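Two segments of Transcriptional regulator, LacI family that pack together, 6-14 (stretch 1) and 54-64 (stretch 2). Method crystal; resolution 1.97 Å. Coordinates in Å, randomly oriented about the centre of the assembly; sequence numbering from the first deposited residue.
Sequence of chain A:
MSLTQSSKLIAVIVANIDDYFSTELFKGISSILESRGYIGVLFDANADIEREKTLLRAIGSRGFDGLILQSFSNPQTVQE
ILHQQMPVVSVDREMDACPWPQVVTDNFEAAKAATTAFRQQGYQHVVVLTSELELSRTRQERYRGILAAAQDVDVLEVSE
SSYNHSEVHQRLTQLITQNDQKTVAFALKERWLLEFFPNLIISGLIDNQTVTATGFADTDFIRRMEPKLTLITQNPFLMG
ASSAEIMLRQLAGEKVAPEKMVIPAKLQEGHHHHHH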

# COMPACT_ATOMS: atom_id res chain seq x y z
N SER A 6 26.62 17.66 0.41
CA SER A 6 25.63 17.66 1.49
C SER A 6 24.99 16.27 1.57
O SER A 6 25.44 15.34 0.89
CB SER A 6 24.55 18.72 1.23
OG SER A 6 23.81 18.44 0.05
N SER A 7 23.95 16.12 2.39
CA SER A 7 23.29 14.81 2.54
C SER A 7 22.58 14.36 1.27
O SER A 7 22.61 13.18 0.93
CB SER A 7 22.29 14.83 3.71
OG SER A 7 21.07 15.48 3.36
N LYS A 8 21.94 15.31 0.58
CA LYS A 8 21.20 15.05 -0.66
C LYS A 8 19.99 14.14 -0.40
O LYS A 8 19.48 13.47 -1.31
CB LYS A 8 22.11 14.44 -1.73
CG LYS A 8 23.47 15.12 -1.84
CD LYS A 8 24.13 14.91 -3.19
CE LYS A 8 23.35 15.62 -4.29
NZ LYS A 8 23.96 15.46 -5.65
N LEU A 9 19.55 14.13 0.85
CA LEU A 9 18.39 13.36 1.27
C LEU A 9 17.20 14.30 1.38
O LEU A 9 17.28 15.35 2.02
CB LEU A 9 18.62 12.73 2.64
CG LEU A 9 19.61 11.58 2.79
CD1 LEU A 9 19.50 11.01 4.20
CD2 LEU A 9 19.31 10.53 1.75
N ILE A 10 16.11 13.91 0.74
CA ILE A 10 14.87 14.69 0.78
C ILE A 10 13.86 13.90 1.60
O ILE A 10 13.57 12.74 1.29
CB ILE A 10 14.31 14.92 -0.64
CG1 ILE A 10 15.34 15.68 -1.48
CG2 ILE A 10 13.00 15.72 -0.57
CD1 ILE A 10 15.77 17.02 -0.89
N ALA A 11 13.33 14.51 2.64
CA ALA A 11 12.35 13.85 3.48
C ALA A 11 10.97 13.95 2.87
O ALA A 11 10.55 15.01 2.41
CB ALA A 11 12.33 14.45 4.90
N VAL A 12 10.24 12.84 2.86
CA VAL A 12 8.89 12.86 2.34
C VAL A 12 7.99 12.34 3.46
O VAL A 12 8.14 11.20 3.89
CB VAL A 12 8.77 11.96 1.10
CG1 VAL A 12 7.39 12.10 0.49
CG2 VAL A 12 9.86 12.33 0.07
N ILE A 13 7.10 13.18 3.97
CA ILE A 13 6.22 12.73 5.04
C ILE A 13 4.81 12.53 4.49
O ILE A 13 4.18 13.49 4.05
CB ILE A 13 6.14 13.75 6.22
CG1 ILE A 13 7.51 13.93 6.86
CG2 ILE A 13 5.20 13.23 7.29
CD1 ILE A 13 7.49 14.91 8.07
N VAL A 14 4.31 11.30 4.51
CA VAL A 14 2.96 11.05 4.03
C VAL A 14 2.00 10.86 5.20
O VAL A 14 2.42 10.51 6.31
CB VAL A 14 2.89 9.81 3.10
CG1 VAL A 14 3.84 10.02 1.94
CG2 VAL A 14 3.25 8.54 3.86
N THR A 54 7.34 14.83 15.87
CA THR A 54 8.62 14.25 16.23
C THR A 54 9.38 13.88 14.97
O THR A 54 10.60 13.93 14.96
CB THR A 54 8.48 13.03 17.18
OG1 THR A 54 8.81 11.82 16.48
CG2 THR A 54 7.08 12.97 17.77
N LEU A 55 8.68 13.53 13.90
CA LEU A 55 9.37 13.20 12.65
C LEU A 55 10.04 14.48 12.12
O LEU A 55 11.20 14.47 11.70
CB LEU A 55 8.40 12.64 11.62
CG LEU A 55 7.80 11.25 11.92
CD1 LEU A 55 6.90 10.82 10.75
CD2 LEU A 55 8.92 10.24 12.12
N LEU A 56 9.29 15.58 12.16
CA LEU A 56 9.83 16.86 11.70
C LEU A 56 11.04 17.29 12.55
O LEU A 56 12.03 17.81 12.03
CB LEU A 56 8.74 17.94 11.76
CG LEU A 56 7.66 17.97 10.66
CD1 LEU A 56 6.54 18.92 11.12
CD2 LEU A 56 8.27 18.41 9.33
N ARG A 57 10.96 17.08 13.86
CA ARG A 57 12.06 17.46 14.74
C ARG A 57 13.29 16.64 14.41
O ARG A 57 14.42 17.10 14.57
CB ARG A 57 11.69 17.26 16.21
CG ARG A 57 10.67 18.26 16.77
CD ARG A 57 10.44 18.01 18.26
NE ARG A 57 9.03 17.89 18.61
CZ ARG A 57 8.22 18.92 18.85
NH1 ARG A 57 8.68 20.16 18.77
NH2 ARG A 57 6.95 18.70 19.16
N ALA A 58 13.07 15.41 13.95
CA ALA A 58 14.16 14.53 13.58
C ALA A 58 14.71 14.97 12.23
O ALA A 58 15.92 14.99 12.01
CB ALA A 58 13.66 13.08 13.48
N ILE A 59 13.81 15.31 11.33
CA ILE A 59 14.20 15.75 9.99
C ILE A 59 15.07 17.01 10.02
O ILE A 59 15.97 17.17 9.18
CB ILE A 59 12.95 15.96 9.13
CG1 ILE A 59 12.36 14.58 8.79
CG2 ILE A 59 13.28 16.78 7.89
CD1 ILE A 59 10.94 14.60 8.33
N GLY A 60 14.80 17.89 10.97
CA GLY A 60 15.58 19.11 11.08
C GLY A 60 16.91 18.95 11.80
O GLY A 60 17.80 19.78 11.63
N SER A 61 17.05 17.89 12.60
CA SER A 61 18.28 17.67 13.36
C SER A 61 19.15 16.52 12.86
O SER A 61 19.92 15.93 13.64
CB SER A 61 17.96 17.41 14.83
OG SER A 61 17.31 16.16 14.98
N ARG A 62 19.02 16.19 11.57
CA ARG A 62 19.80 15.12 10.95
C ARG A 62 20.31 15.61 9.59
O ARG A 62 21.04 14.91 8.89
CB ARG A 62 18.93 13.87 10.76
CG ARG A 62 19.08 12.84 11.86
CD ARG A 62 20.41 12.10 11.72
NE ARG A 62 20.53 10.98 12.65
CZ ARG A 62 21.43 10.02 12.54
NH1 ARG A 62 22.31 10.03 11.55
NH2 ARG A 62 21.46 9.04 13.44
N GLY A 63 19.90 16.83 9.24
CA GLY A 63 20.33 17.40 7.98
C GLY A 63 19.75 16.79 6.72
O GLY A 63 20.44 16.06 6.00
N PHE A 64 18.47 17.03 6.47
CA PHE A 64 17.87 16.55 5.24
C PHE A 64 17.88 17.82 4.40
O PHE A 64 17.86 18.91 4.95
CB PHE A 64 16.44 16.04 5.49
CG PHE A 64 16.38 14.61 5.97
CD1 PHE A 64 16.62 14.30 7.30
CD2 PHE A 64 16.15 13.57 5.08
CE1 PHE A 64 16.64 12.96 7.74
CE2 PHE A 64 16.16 12.23 5.50
CZ PHE A 64 16.41 11.93 6.83

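How do the strand and the helix lie against each other? The strand of stretch 1 and the helix of stretch 2 run almost exactly antiparallel, their directions 175° apart and their axes 10.3 Å apart at closest approach. That spacing leaves room for a layer of side chains between the two backbones. Along the strand, Leu9, Ala11 and Ile13 point toward the second stretch while Ile10 and Val12 point away, the usual alternation of an extended chain.

What fills the layer between strand and helix? Ile13 touches more helix residues than any other residue of the strand, with chi1 m and chi2 t and its CD1 3.5 Å from Ile59 CD1, 3.8 Å from Leu56 CD2 and 4.3 Å from Leu55 CB. Leu56 leaves its backbone sideways, yet the end of its side chain comes nearer and so joins the group. Ile59 also meets the small side chain of Ala11, its CD1 lying 3.7 Å from Ala11 CB. All these residues are buried, and their contacts are purely apolar.

What does Phe64 add beyond the helix? It has the largest area covered in this contact, although its CA-to-CB bond points sideways. The ring packs obliquely along the strand: Phe64 CD2 is 3.6 Å from Leu9 CB and 3.9 Å from Ala11 CB. Backbones come close here too, with Leu9 CA and Phe64 CA 5.1 Å apart, against 8.2 Å between Ile13 CA and Leu55 CA.

Where is the polar link? One hydrogen bond joins the stretches, donated by Ser7 OG to Gly63 O over 2.8 Å. The same hydroxyl oxygen, Ser7 OG, accepts a hydrogen bond from Leu9 N at 3.2 Å, nearly straight at 167°. Ser7 therefore ties the start of the strand to the loop after the helix, beside the apolar packing of Leu9 and Phe64.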